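Local coordinates for protein porin (Acinetobacter baumannii AB307-0294, PDB 5DL7) that forms an outer-membrane beta-barrel that binds several calcium ions and probably lets small solutes through, like other OprD-family porins, at residues His187-Ala192 against Lys257-Val262; Asp221-Gln226 against Pro294-Thr299; Thr178-Asp183 against Ala193-Phe198. All coordinates share one frame; numbering follows the deposited sequence.

Interaction 1 (His187-Ala192 against Lys257-Val262); sequences HRFNKA and KKIGEV. With CA (calcium ion), chain B.
F189 lays its ring on I259, a residue of the type I beta turn K257-G260 in a loop that joins two barrel strands. G260 N closes the turn on K257 O. F189 CB starts against the carbonyl I259 O. CG is beside the backbone N and anti to the carbonyl carbon (chi1 -51°). It lies 3.6 Å from I259 CD1. CD1 and CD2 lie near the same methyl. I259 CD1 is thus over one ring face, offset toward the rim, in a CH-pi contact. R188 CG sits over the opposite face, also toward the rim. F189 CD1 also has E261 O at the ring edge, near its plane. Further out, F189 CE1 meets V262 CG2 obliquely at 4.0 Å. The tip, CZ, packs on P294. One backbone bond ties the loops: N190 N gives its N-H to I259 O at 3.0 Å, nearly straight at 166°. N190 CB and CG crowd the same oxygen. N190 ND2 comes to 3.3 Å from G260 CA, an approach that the bare glycine permits. K191 CG and CD rest on K258 O. The side chain of E261 turns away from this packing and holds the calcium ion with OE1 and OE2; E253 also binds it. Four waters are in the same shell. One of them, 2.4 Å from the calcium ion, also donates a 2.7 Å hydrogen bond to V262 O.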
ATOM      1  N   HIS A 187     -17.279   9.958   0.044  1.00 19.44           N
ATOM      2  CA  HIS A 187     -18.214  10.298  -1.025  1.00 19.86           C
ATOM      3  C   HIS A 187     -17.578  11.108  -2.159  1.00 18.90           C
ATOM      4  O   HIS A 187     -18.308  11.981  -2.750  1.00 19.83           O
ATOM      5  CB  HIS A 187     -19.400  11.017  -0.465  1.00 22.17           C
ATOM      6  CG  HIS A 187     -20.118  10.306   0.640  1.00 23.58           C
ATOM      7  ND1 HIS A 187     -20.937   9.271   0.358  1.00 27.78           N
ATOM      8  CD2 HIS A 187     -20.018  10.334   2.034  1.00 25.61           C
ATOM      9  CE1 HIS A 187     -21.428   8.717   1.469  1.00 27.38           C
ATOM     10  NE2 HIS A 187     -20.867   9.342   2.500  1.00 28.60           N
ATOM     11  N   ARG A 188     -16.395  10.750  -2.518  1.00 19.01           N
ATOM     12  CA  ARG A 188     -15.584  11.427  -3.549  1.00 21.07           C
ATOM     13  C   ARG A 188     -16.221  11.406  -4.942  1.00 22.62           C
ATOM     14  O   ARG A 188     -16.226  12.395  -5.731  1.00 21.09           O
ATOM     15  CB  ARG A 188     -14.207  10.812  -3.553  1.00 23.34           C
ATOM     16  CG  ARG A 188     -13.174  11.381  -4.433  1.00 27.61           C
ATOM     17  CD  ARG A 188     -11.810  10.747  -4.048  1.00 26.26           C
ATOM     18  NE  ARG A 188     -11.408  11.090  -2.712  1.00 24.68           N
ATOM     19  CZ  ARG A 188     -10.367  10.589  -1.992  1.00 27.78           C
ATOM     20  NH1 ARG A 188      -9.639   9.634  -2.520  1.00 26.66           N
ATOM     21  NH2 ARG A 188     -10.073  10.897  -0.830  1.00 24.48           N
ATOM     22  N   PHE A 189     -16.873  10.266  -5.211  1.00 20.02           N
ATOM     23  CA  PHE A 189     -17.554   9.960  -6.427  1.00 20.73           C
ATOM     24  C   PHE A 189     -18.987   9.555  -6.192  1.00 24.12           C
ATOM     25  O   PHE A 189     -19.487   9.613  -5.048  1.00 24.29           O
ATOM     26  CB  PHE A 189     -16.741   8.901  -7.213  1.00 20.22           C
ATOM     27  CG  PHE A 189     -15.312   9.204  -7.412  1.00 19.73           C
ATOM     28  CD1 PHE A 189     -14.894  10.214  -8.317  1.00 19.36           C
ATOM     29  CD2 PHE A 189     -14.350   8.620  -6.655  1.00 19.12           C
ATOM     30  CE1 PHE A 189     -13.562  10.579  -8.445  1.00 19.22           C
ATOM     31  CE2 PHE A 189     -12.986   8.922  -6.836  1.00 20.09           C
ATOM     32  CZ  PHE A 189     -12.596   9.883  -7.678  1.00 19.57           C
ATOM     33  N   ASN A 190     -19.721   9.185  -7.261  1.00 21.85           N
ATOM     34  CA  ASN A 190     -21.148   8.952  -7.116  1.00 24.27           C
ATOM     35  C   ASN A 190     -21.392   7.680  -6.323  1.00 24.28           C
ATOM     36  O   ASN A 190     -22.538   7.569  -5.748  1.00 25.87           O
ATOM     37  CB  ASN A 190     -21.856   8.684  -8.459  1.00 27.92           C
ATOM     38  CG  ASN A 190     -21.987   9.915  -9.416  1.00 30.05           C
ATOM     39  OD1 ASN A 190     -21.888  10.961  -8.934  1.00 39.91           O
ATOM     40  ND2 ASN A 190     -22.310   9.645 -10.567  1.00 30.04           N
ATOM     41  N   LYS A 191     -20.532   6.677  -6.399  1.00 23.29           N
ATOM     42  CA  LYS A 191     -20.732   5.380  -5.725  1.00 25.17           C
ATOM     43  C   LYS A 191     -19.449   4.650  -5.793  1.00 25.48           C
ATOM     44  O   LYS A 191     -18.598   5.068  -6.569  1.00 25.00           O
ATOM     45  CB  LYS A 191     -21.863   4.625  -6.474  1.00 27.14           C
ATOM     46  CG  LYS A 191     -21.549   4.273  -7.967  1.00 28.30           C
ATOM     47  CD  LYS A 191     -22.725   3.527  -8.607  1.00 33.97           C
ATOM     48  CE  LYS A 191     -22.865   2.159  -8.041  1.00 43.34           C
ATOM     49  NZ  LYS A 191     -24.079   1.637  -8.686  1.00 53.34           N
ATOM     50  N   ALA A 192     -19.353   3.559  -5.063  1.00 22.47           N
ATOM     51  CA  ALA A 192     -18.293   2.560  -5.307  1.00 23.11           C
ATOM     52  C   ALA A 192     -18.831   1.724  -6.491  1.00 24.95           C
ATOM     53  O   ALA A 192     -20.048   1.447  -6.595  1.00 27.28           O
ATOM     54  CB  ALA A 192     -18.121   1.700  -4.051  1.00 25.60           C
ATOM     55  N   LYS A 257     -19.009   5.690 -17.545  1.00 25.02           N
ATOM     56  CA  LYS A 257     -18.731   6.480 -16.338  1.00 26.42           C
ATOM     57  C   LYS A 257     -19.495   6.111 -15.118  1.00 25.13           C
ATOM     58  O   LYS A 257     -20.295   6.880 -14.487  1.00 23.82           O
ATOM     59  CB  LYS A 257     -18.762   7.989 -16.613  1.00 28.48           C
ATOM     60  CG  LYS A 257     -19.914   8.470 -17.246  1.00 31.43           C
ATOM     61  CD  LYS A 257     -19.889  10.051 -17.316  1.00 35.67           C
ATOM     62  CE  LYS A 257     -21.131  10.550 -17.988  1.00 39.59           C
ATOM     63  NZ  LYS A 257     -21.035  10.391 -19.430  1.00 45.24           N
ATOM     64  N   LYS A 258     -19.219   4.888 -14.685  1.00 23.26           N
ATOM     65  CA  LYS A 258     -20.077   4.312 -13.600  1.00 26.13           C
ATOM     66  C   LYS A 258     -20.001   5.052 -12.342  1.00 26.75           C
ATOM     67  O   LYS A 258     -20.893   4.913 -11.462  1.00 26.18           O
ATOM     68  CB  LYS A 258     -19.606   2.885 -13.362  1.00 25.25           C
ATOM     69  CG  LYS A 258     -19.895   1.982 -14.535  1.00 28.57           C
ATOM     70  CD  LYS A 258     -19.445   0.562 -14.182  1.00 33.49           C
ATOM     71  CE  LYS A 258     -19.957  -0.371 -15.220  1.00 40.53           C
ATOM     72  NZ  LYS A 258     -19.571  -1.753 -14.775  1.00 42.98           N
ATOM     73  N   ILE A 259     -18.967   5.825 -12.026  1.00 22.11           N
ATOM     74  CA  ILE A 259     -18.792   6.576 -10.732  1.00 22.44           C
ATOM     75  C   ILE A 259     -19.009   8.122 -10.977  1.00 22.41           C
ATOM     76  O   ILE A 259     -18.870   8.909 -10.074  1.00 24.25           O
ATOM     77  CB  ILE A 259     -17.564   6.305  -9.890  1.00 23.34           C
ATOM     78  CG1 ILE A 259     -16.247   6.812 -10.600  1.00 21.45           C
ATOM     79  CG2 ILE A 259     -17.404   4.767  -9.695  1.00 23.24           C
ATOM     80  CD1 ILE A 259     -15.004   6.575  -9.834  1.00 22.11           C
ATOM     81  N   GLY A 260     -19.441   8.395 -12.117  1.00 21.18           N
ATOM     82  CA  GLY A 260     -19.674   9.779 -12.570  1.00 22.51           C
ATOM     83  C   GLY A 260     -18.438  10.491 -13.070  1.00 23.08           C
ATOM     84  O   GLY A 260     -17.434   9.842 -13.452  1.00 22.97           O
ATOM     85  N   GLU A 261     -18.453  11.806 -12.990  1.00 21.32           N
ATOM     86  CA  GLU A 261     -17.303  12.635 -13.320  1.00 19.97           C
ATOM     87  C   GLU A 261     -16.085  12.277 -12.534  1.00 20.80           C
ATOM     88  O   GLU A 261     -16.116  12.096 -11.331  1.00 19.89           O
ATOM     89  CB  GLU A 261     -17.662  14.060 -13.194  1.00 21.45           C
ATOM     90  CG  GLU A 261     -16.609  15.100 -13.537  1.00 22.29           C
ATOM     91  CD  GLU A 261     -16.212  15.071 -15.040  1.00 24.02           C
ATOM     92  OE1 GLU A 261     -16.902  14.505 -15.893  1.00 23.81           O
ATOM     93  OE2 GLU A 261     -15.208  15.860 -15.336  1.00 25.81           O
ATOM     94  N   VAL A 262     -14.940  12.199 -13.245  1.00 19.61           N
ATOM     95  CA  VAL A 262     -13.647  12.035 -12.612  1.00 19.22           C
ATOM     96  C   VAL A 262     -12.748  13.056 -13.277  1.00 20.65           C
ATOM     97  O   VAL A 262     -12.614  13.064 -14.485  1.00 21.00           O
ATOM     98  CB  VAL A 262     -13.072  10.589 -12.840  1.00 19.92           C
ATOM     99  CG1 VAL A 262     -11.649  10.475 -12.268  1.00 20.49           C
ATOM    100  CG2 VAL A 262     -13.991   9.525 -12.290  1.00 21.35           C
TER
HETATM  101 CA    CA B 501     -14.994  14.789 -17.515  1.00 23.42          CA
HETATM  102  O   HOH W   1     -12.735  14.639 -16.716  1.00 24.52           O
HETATM  103  O   HOH W   2     -14.425  17.128 -18.033  1.00 31.44           O
HETATM  104  O   HOH W   3     -13.908  14.400 -19.595  1.00 31.11           O
HETATM  105  O   HOH W   4     -16.779  15.669 -18.886  1.00 27.36           O

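Interaction 2 (Asp221-Gln226 against Pro294-Thr299); sequences DIYQQQ and PFLSGT
Y223 is the second residue of a classic beta bulge, and from this irregular start of strand 223-235 its ring packs against P294. I222 and Y223 both face L219 on the paired strand 210-219. Y223 and Q225 both point their CB toward the loop 294-299. Each grips P294 in a different way. The Y223 ring offers a face. P294 CG lies over it, 4.2 Å from the ring centroid and displaced toward the rim, in a CH-pi contact. P294 CB is equally near two ring atoms, 3.8 Å from both Y223 CD2 and Y223 CE2. At the far end of the ring, Y223 OH lies against the loop backbone, 3.6 Å from F295 CA. It also meets the side chain of L296, whose CG is 3.9 Å away. Q225 runs alongside the proline in the opposite direction. Its CG is anti to the backbone N (chi1 -180°) and its CD anti again (chi2 177°), so the extended chain brings the amide to the P294 carbonyl. Q225 NE2 donates to P294 O at 2.9 Å. The bond is somewhat bent, at 149° about the hydrogen, and the oxygen is close to the amide plane. The same NE2 lies 4.0 Å from P294 CG. F295 points its CB away from the strand, and its side chain packs on I185 and D311. Q225 NE2 also bonds S251 OG on strand 240-253. The amide nitrogen thus has two polar partners in a buried setting. Together they should fix the rotation of the amide, while P294 O accepts a bond from a side chain of strand 223-235.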
ATOM      1  N   ASP A 221     -14.930   1.533 -18.090  1.00 24.63           N
ATOM      2  CA  ASP A 221     -16.207   2.261 -17.823  1.00 24.97           C
ATOM      3  C   ASP A 221     -16.158   3.011 -16.525  1.00 22.38           C
ATOM      4  O   ASP A 221     -17.224   3.449 -16.021  1.00 24.37           O
ATOM      5  CB  ASP A 221     -17.344   1.207 -17.883  1.00 27.07           C
ATOM      6  CG  ASP A 221     -17.669   0.784 -19.245  1.00 29.47           C
ATOM      7  OD1 ASP A 221     -17.711   1.588 -20.170  1.00 32.17           O
ATOM      8  OD2 ASP A 221     -17.976  -0.424 -19.403  1.00 32.55           O
ATOM      9  N   ILE A 222     -14.986   3.245 -15.922  1.00 22.21           N
ATOM     10  CA  ILE A 222     -14.805   3.964 -14.709  1.00 21.73           C
ATOM     11  C   ILE A 222     -13.843   5.124 -14.861  1.00 22.42           C
ATOM     12  O   ILE A 222     -14.236   6.250 -14.823  1.00 21.74           O
ATOM     13  CB  ILE A 222     -14.498   3.099 -13.475  1.00 21.38           C
ATOM     14  CG1 ILE A 222     -15.627   2.006 -13.321  1.00 23.03           C
ATOM     15  CG2 ILE A 222     -14.434   3.968 -12.254  1.00 23.81           C
ATOM     16  CD1 ILE A 222     -15.378   1.093 -12.148  1.00 23.50           C
ATOM     17  N   TYR A 223     -12.579   4.822 -15.096  1.00 21.06           N
ATOM     18  CA  TYR A 223     -11.585   5.925 -15.255  1.00 19.32           C
ATOM     19  C   TYR A 223     -10.429   5.475 -16.150  1.00 21.01           C
ATOM     20  O   TYR A 223     -10.134   4.266 -16.228  1.00 20.04           O
ATOM     21  CB  TYR A 223     -11.102   6.513 -13.983  1.00 19.99           C
ATOM     22  CG  TYR A 223     -10.258   5.637 -13.120  1.00 20.02           C
ATOM     23  CD1 TYR A 223      -8.902   5.409 -13.471  1.00 20.71           C
ATOM     24  CD2 TYR A 223     -10.671   5.005 -11.994  1.00 20.36           C
ATOM     25  CE1 TYR A 223      -8.113   4.618 -12.662  1.00 21.29           C
ATOM     26  CE2 TYR A 223      -9.866   4.236 -11.166  1.00 21.20           C
ATOM     27  CZ  TYR A 223      -8.608   3.950 -11.467  1.00 20.26           C
ATOM     28  OH  TYR A 223      -7.761   3.162 -10.747  1.00 20.67           O
ATOM     29  N   GLN A 224      -9.743   6.493 -16.690  1.00 19.94           N
ATOM     30  CA  GLN A 224      -8.374   6.328 -17.278  1.00 20.66           C
ATOM     31  C   GLN A 224      -7.449   7.141 -16.412  1.00 19.91           C
ATOM     32  O   GLN A 224      -7.815   8.223 -15.944  1.00 21.21           O
ATOM     33  CB  GLN A 224      -8.295   6.789 -18.756  1.00 23.28           C
ATOM     34  CG  GLN A 224      -9.002   5.815 -19.597  1.00 33.99           C
ATOM     35  CD  GLN A 224      -9.004   6.225 -21.068  1.00 42.75           C
ATOM     36  OE1 GLN A 224      -9.962   5.815 -21.900  1.00 56.11           O
ATOM     37  NE2 GLN A 224      -8.043   7.031 -21.404  1.00 49.35           N
ATOM     38  N   GLN A 225      -6.226   6.680 -16.250  1.00 19.48           N
ATOM     39  CA  GLN A 225      -5.266   7.306 -15.369  1.00 18.59           C
ATOM     40  C   GLN A 225      -3.824   7.219 -15.969  1.00 19.57           C
ATOM     41  O   GLN A 225      -3.505   6.139 -16.429  1.00 21.53           O
ATOM     42  CB  GLN A 225      -5.358   6.766 -13.986  1.00 18.41           C
ATOM     43  CG  GLN A 225      -4.410   7.337 -12.969  1.00 18.07           C
ATOM     44  CD  GLN A 225      -4.701   6.710 -11.607  1.00 18.72           C
ATOM     45  OE1 GLN A 225      -4.185   5.653 -11.259  1.00 18.84           O
ATOM     46  NE2 GLN A 225      -5.578   7.404 -10.839  1.00 19.65           N
ATOM     47  N   GLN A 226      -3.150   8.361 -15.991  1.00 17.57           N
ATOM     48  CA  GLN A 226      -1.699   8.281 -16.272  1.00 18.53           C
ATOM     49  C   GLN A 226      -0.857   8.669 -15.097  1.00 18.32           C
ATOM     50  O   GLN A 226      -1.324   9.447 -14.159  1.00 19.45           O
ATOM     51  CB  GLN A 226      -1.403   9.266 -17.357  1.00 21.58           C
ATOM     52  CG  GLN A 226      -1.984   8.957 -18.725  1.00 23.32           C
ATOM     53  CD  GLN A 226      -3.475   9.351 -18.826  1.00 24.32           C
ATOM     54  OE1 GLN A 226      -3.884  10.417 -18.367  1.00 22.28           O
ATOM     55  NE2 GLN A 226      -4.235   8.435 -19.317  1.00 23.35           N
ATOM     56  N   PRO A 294      -8.964   9.131  -7.900  1.00 18.43           N
ATOM     57  CA  PRO A 294      -9.411   7.697  -7.904  1.00 19.26           C
ATOM     58  C   PRO A 294      -8.272   6.730  -7.904  1.00 19.02           C
ATOM     59  O   PRO A 294      -7.186   6.996  -8.407  1.00 18.86           O
ATOM     60  CB  PRO A 294     -10.200   7.507  -9.223  1.00 20.50           C
ATOM     61  CG  PRO A 294      -9.408   8.461 -10.166  1.00 20.75           C
ATOM     62  CD  PRO A 294      -8.914   9.616  -9.309  1.00 19.18           C
ATOM     63  N   PHE A 295      -8.564   5.518  -7.358  1.00 20.40           N
ATOM     64  CA  PHE A 295      -7.630   4.393  -7.383  1.00 17.78           C
ATOM     65  C   PHE A 295      -8.399   3.102  -7.107  1.00 17.66           C
ATOM     66  O   PHE A 295      -9.565   3.228  -6.704  1.00 17.81           O
ATOM     67  CB  PHE A 295      -6.400   4.610  -6.437  1.00 17.39           C
ATOM     68  CG  PHE A 295      -6.761   5.125  -5.043  1.00 18.71           C
ATOM     69  CD1 PHE A 295      -7.035   4.187  -4.030  1.00 19.94           C
ATOM     70  CD2 PHE A 295      -6.756   6.505  -4.757  1.00 19.03           C
ATOM     71  CE1 PHE A 295      -7.349   4.620  -2.787  1.00 22.26           C
ATOM     72  CE2 PHE A 295      -7.129   6.976  -3.545  1.00 19.54           C
ATOM     73  CZ  PHE A 295      -7.466   6.025  -2.545  1.00 20.91           C
ATOM     74  N   LEU A 296      -7.766   2.001  -7.259  1.00 17.42           N
ATOM     75  CA  LEU A 296      -8.478   0.705  -7.134  1.00 18.40           C
ATOM     76  C   LEU A 296      -8.974   0.476  -5.740  1.00 19.66           C
ATOM     77  O   LEU A 296      -8.380   0.903  -4.745  1.00 20.25           O
ATOM     78  CB  LEU A 296      -7.600  -0.427  -7.685  1.00 20.87           C
ATOM     79  CG  LEU A 296      -7.435  -0.357  -9.172  1.00 20.37           C
ATOM     80  CD1 LEU A 296      -6.260  -1.263  -9.611  1.00 22.57           C
ATOM     81  CD2 LEU A 296      -8.635  -0.870  -9.948  1.00 23.60           C
ATOM     82  N   SER A 297     -10.029  -0.300  -5.647  1.00 21.11           N
ATOM     83  CA  SER A 297     -10.608  -0.721  -4.353  1.00 20.26           C
ATOM     84  C   SER A 297      -9.591  -1.505  -3.533  1.00 21.53           C
ATOM     85  O   SER A 297      -8.746  -2.295  -4.067  1.00 22.42           O
ATOM     86  CB  SER A 297     -11.893  -1.567  -4.597  1.00 21.72           C
ATOM     87  OG  SER A 297     -11.568  -2.765  -5.327  1.00 22.97           O
ATOM     88  N   GLY A 298      -9.824  -1.475  -2.228  1.00 22.35           N
ATOM     89  CA  GLY A 298      -9.135  -2.360  -1.272  1.00 23.04           C
ATOM     90  C   GLY A 298      -7.710  -2.021  -0.857  1.00 25.42           C
ATOM     91  O   GLY A 298      -6.945  -2.853  -0.309  1.00 24.03           O
ATOM     92  N   THR A 299      -7.329  -0.784  -1.226  1.00 23.25           N
ATOM     93  CA  THR A 299      -5.899  -0.383  -1.099  1.00 25.08           C
ATOM     94  C   THR A 299      -5.801   1.146  -0.687  1.00 25.40           C
ATOM     95  O   THR A 299      -6.831   1.769  -0.569  1.00 28.77           O
ATOM     96  CB  THR A 299      -5.073  -0.745  -2.353  1.00 27.90           C
ATOM     97  OG1 THR A 299      -3.583  -0.720  -2.004  1.00 31.24           O
ATOM     98  CG2 THR A 299      -5.444   0.050  -3.432  1.00 26.77           C
TER

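Interaction 3 (Thr178-Asp183 against Ala193-Phe198); sequences TDVGTD and ATTDSF
The flat groups that meet between V180 and T195 are peptide planes; no aromatic face takes part in this short antiparallel beta hairpin. F198 touches V180 through its CB. At the oxygen end of the V180 peptide, T195 N donates to V180 O at 2.9 Å, nearly along the C=O axis. T194 CA comes to 3.2 Å from that same V180 O in a CA-H...O contact. A193 O is used in the same double way. It accepts T182 N at 3.0 Å and is touched by G181 CA. The return bond, A193 N to T182 O, is weak. G181 and T194 form a non-hydrogen-bonded pair, and the CA atoms of G181 and T194 are 4.0 Å apart. G181 has no CB, and its CA can come close to A193 O and T194 CA. Beyond the pair, the D179 CB packs 3.7 Å from T194 CB. It also lies against T195 O. V180 CG2 lies 3.7 Å from T195 O, and then meets S197 C and F198 CB. T195 places OG1 anti to its backbone N (chi1 -166°). The same rotation puts T195 CG2 between the backbone N and the carbonyl carbon, 4.1 Å from V180 CG2. T195 OG1 bonds K220 O, and D196 OD1 makes a salt bridge with K220 NZ. T182 and A193 both pack on I259, V180, T182 and T195 touch L219 of strand 210-219, and S197 and F198 reach strand 159-170.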
ATOM      1  N   THR A 178     -13.490 -11.183  -6.480  1.00 28.49           N
ATOM      2  CA  THR A 178     -14.625 -10.338  -6.769  1.00 29.16           C
ATOM      3  C   THR A 178     -14.210  -9.450  -7.963  1.00 27.31           C
ATOM      4  O   THR A 178     -13.048  -9.461  -8.425  1.00 25.04           O
ATOM      5  CB  THR A 178     -15.044  -9.537  -5.567  1.00 32.19           C
ATOM      6  OG1 THR A 178     -13.921  -8.764  -4.996  1.00 29.90           O
ATOM      7  CG2 THR A 178     -15.546 -10.430  -4.349  1.00 37.01           C
ATOM      8  N   ASP A 179     -15.136  -8.678  -8.501  1.00 26.04           N
ATOM      9  CA  ASP A 179     -14.796  -7.825  -9.645  1.00 28.49           C
ATOM     10  C   ASP A 179     -13.899  -6.652  -9.211  1.00 24.64           C
ATOM     11  O   ASP A 179     -14.037  -6.040  -8.092  1.00 23.51           O
ATOM     12  CB  ASP A 179     -16.071  -7.305 -10.316  1.00 27.30           C
ATOM     13  CG  ASP A 179     -16.814  -8.396 -11.085  1.00 38.41           C
ATOM     14  OD1 ASP A 179     -16.364  -9.505 -11.266  1.00 32.88           O
ATOM     15  OD2 ASP A 179     -17.888  -8.107 -11.471  1.00 39.08           O
ATOM     16  N   VAL A 180     -13.021  -6.281 -10.114  1.00 22.28           N
ATOM     17  CA  VAL A 180     -12.194  -5.081  -9.876  1.00 23.04           C
ATOM     18  C   VAL A 180     -13.124  -3.812  -9.860  1.00 21.68           C
ATOM     19  O   VAL A 180     -14.199  -3.787 -10.426  1.00 23.52           O
ATOM     20  CB  VAL A 180     -11.041  -4.930 -10.937  1.00 22.60           C
ATOM     21  CG1 VAL A 180     -10.203  -6.199 -10.938  1.00 24.53           C
ATOM     22  CG2 VAL A 180     -11.594  -4.838 -12.393  1.00 25.13           C
ATOM     23  N   GLY A 181     -12.653  -2.791  -9.236  1.00 21.89           N
ATOM     24  CA  GLY A 181     -13.387  -1.556  -9.126  1.00 20.51           C
ATOM     25  C   GLY A 181     -12.793  -0.585  -8.183  1.00 19.98           C
ATOM     26  O   GLY A 181     -11.597  -0.582  -7.974  1.00 21.75           O
ATOM     27  N   THR A 182     -13.617   0.307  -7.640  1.00 20.63           N
ATOM     28  CA  THR A 182     -13.211   1.406  -6.780  1.00 20.10           C
ATOM     29  C   THR A 182     -14.019   1.408  -5.515  1.00 21.58           C
ATOM     30  O   THR A 182     -15.176   0.943  -5.519  1.00 26.05           O
ATOM     31  CB  THR A 182     -13.464   2.821  -7.413  1.00 25.50           C
ATOM     32  OG1 THR A 182     -14.842   2.871  -7.880  1.00 26.35           O
ATOM     33  CG2 THR A 182     -12.610   2.970  -8.597  1.00 27.41           C
ATOM     34  N   ASP A 183     -13.427   1.940  -4.486  1.00 20.49           N
ATOM     35  CA  ASP A 183     -14.165   2.268  -3.271  1.00 20.98           C
ATOM     36  C   ASP A 183     -14.623   3.760  -3.422  1.00 22.54           C
ATOM     37  O   ASP A 183     -14.173   4.498  -4.370  1.00 24.12           O
ATOM     38  CB  ASP A 183     -13.245   2.173  -2.083  1.00 23.54           C
ATOM     39  CG  ASP A 183     -12.933   0.696  -1.709  1.00 28.48           C
ATOM     40  OD1 ASP A 183     -13.795  -0.115  -1.855  1.00 29.31           O
ATOM     41  OD2 ASP A 183     -11.813   0.513  -1.248  1.00 30.27           O
ATOM     42  N   ALA A 193     -18.024   1.289  -7.426  1.00 23.29           N
ATOM     43  CA  ALA A 193     -18.441   0.552  -8.565  1.00 25.36           C
ATOM     44  C   ALA A 193     -17.496  -0.557  -8.918  1.00 23.98           C
ATOM     45  O   ALA A 193     -16.338  -0.535  -8.587  1.00 26.03           O
ATOM     46  CB  ALA A 193     -18.570   1.436  -9.800  1.00 26.01           C
ATOM     47  N   THR A 194     -18.021  -1.532  -9.637  1.00 25.67           N
ATOM     48  CA  THR A 194     -17.173  -2.606 -10.110  1.00 25.60           C
ATOM     49  C   THR A 194     -17.314  -2.678 -11.623  1.00 24.61           C
ATOM     50  O   THR A 194     -18.270  -2.215 -12.272  1.00 26.65           O
ATOM     51  CB  THR A 194     -17.439  -3.953  -9.476  1.00 30.02           C
ATOM     52  OG1 THR A 194     -18.779  -4.274  -9.837  1.00 28.75           O
ATOM     53  CG2 THR A 194     -17.302  -3.970  -7.961  1.00 32.95           C
ATOM     54  N   THR A 195     -16.398  -3.413 -12.219  1.00 24.99           N
ATOM     55  CA  THR A 195     -16.372  -3.582 -13.660  1.00 24.53           C
ATOM     56  C   THR A 195     -15.663  -4.852 -14.073  1.00 27.10           C
ATOM     57  O   THR A 195     -15.165  -5.564 -13.220  1.00 27.73           O
ATOM     58  CB  THR A 195     -15.713  -2.260 -14.306  1.00 25.50           C
ATOM     59  OG1 THR A 195     -15.965  -2.226 -15.710  1.00 27.69           O
ATOM     60  CG2 THR A 195     -14.248  -2.219 -14.002  1.00 25.25           C
ATOM     61  N   ASP A 196     -15.550  -5.111 -15.343  1.00 28.26           N
ATOM     62  CA  ASP A 196     -14.969  -6.370 -15.601  1.00 31.38           C
ATOM     63  C   ASP A 196     -13.543  -6.436 -16.005  1.00 28.81           C
ATOM     64  O   ASP A 196     -13.083  -7.552 -16.382  1.00 32.39           O
ATOM     65  CB  ASP A 196     -15.722  -7.149 -16.491  1.00 39.43           C
ATOM     66  CG  ASP A 196     -15.945  -6.506 -17.703  1.00 40.38           C
ATOM     67  OD1 ASP A 196     -15.238  -5.646 -18.121  1.00 54.59           O
ATOM     68  OD2 ASP A 196     -17.091  -6.829 -18.195  1.00 59.90           O
ATOM     69  N   SER A 197     -12.891  -5.296 -16.137  1.00 26.18           N
ATOM     70  CA  SER A 197     -11.479  -5.383 -16.454  1.00 27.84           C
ATOM     71  C   SER A 197     -10.710  -4.112 -16.194  1.00 25.53           C
ATOM     72  O   SER A 197     -11.256  -3.038 -16.116  1.00 23.42           O
ATOM     73  CB  SER A 197     -11.320  -5.947 -17.852  1.00 34.11           C
ATOM     74  OG  SER A 197     -11.519  -4.897 -18.739  1.00 31.68           O
ATOM     75  N   PHE A 198      -9.384  -4.296 -16.035  1.00 22.04           N
ATOM     76  CA  PHE A 198      -8.464  -3.222 -15.747  1.00 19.82           C
ATOM     77  C   PHE A 198      -7.196  -3.595 -16.564  1.00 22.26           C
ATOM     78  O   PHE A 198      -6.739  -4.750 -16.548  1.00 21.73           O
ATOM     79  CB  PHE A 198      -8.151  -3.130 -14.295  1.00 21.45           C
ATOM     80  CG  PHE A 198      -7.067  -2.144 -13.928  1.00 19.73           C
ATOM     81  CD1 PHE A 198      -5.767  -2.615 -13.884  1.00 22.40           C
ATOM     82  CD2 PHE A 198      -7.261  -0.777 -13.729  1.00 19.81           C
ATOM     83  CE1 PHE A 198      -4.708  -1.722 -13.705  1.00 20.58           C
ATOM     84  CE2 PHE A 198      -6.186   0.085 -13.361  1.00 21.54           C
ATOM     85  CZ  PHE A 198      -4.902  -0.404 -13.352  1.00 21.62           C
TER

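In the fold
The three contacts touch one another in a patch of loops, a short hairpin and the start of strand 223-235. Centres of interactions 2 and 3 are about 9 Å apart, those of 1 and 2 about 10 Å, and those of 1 and 3 about 13 Å. I259 of interaction 1 joins all three: its CD1 packs 3.6 Å from I222 CG2, and its CG2 lies 3.5 Å from A193 CB. Probable hydrogen bonds add to this: K258 N to D221 O at 2.8 Å, and S297 N to G181 O, also at 2.8 Å. The calcium ion is bound by E261 of interaction 1. The nearest atoms of it and the Y223 side chain are about 10 Å apart.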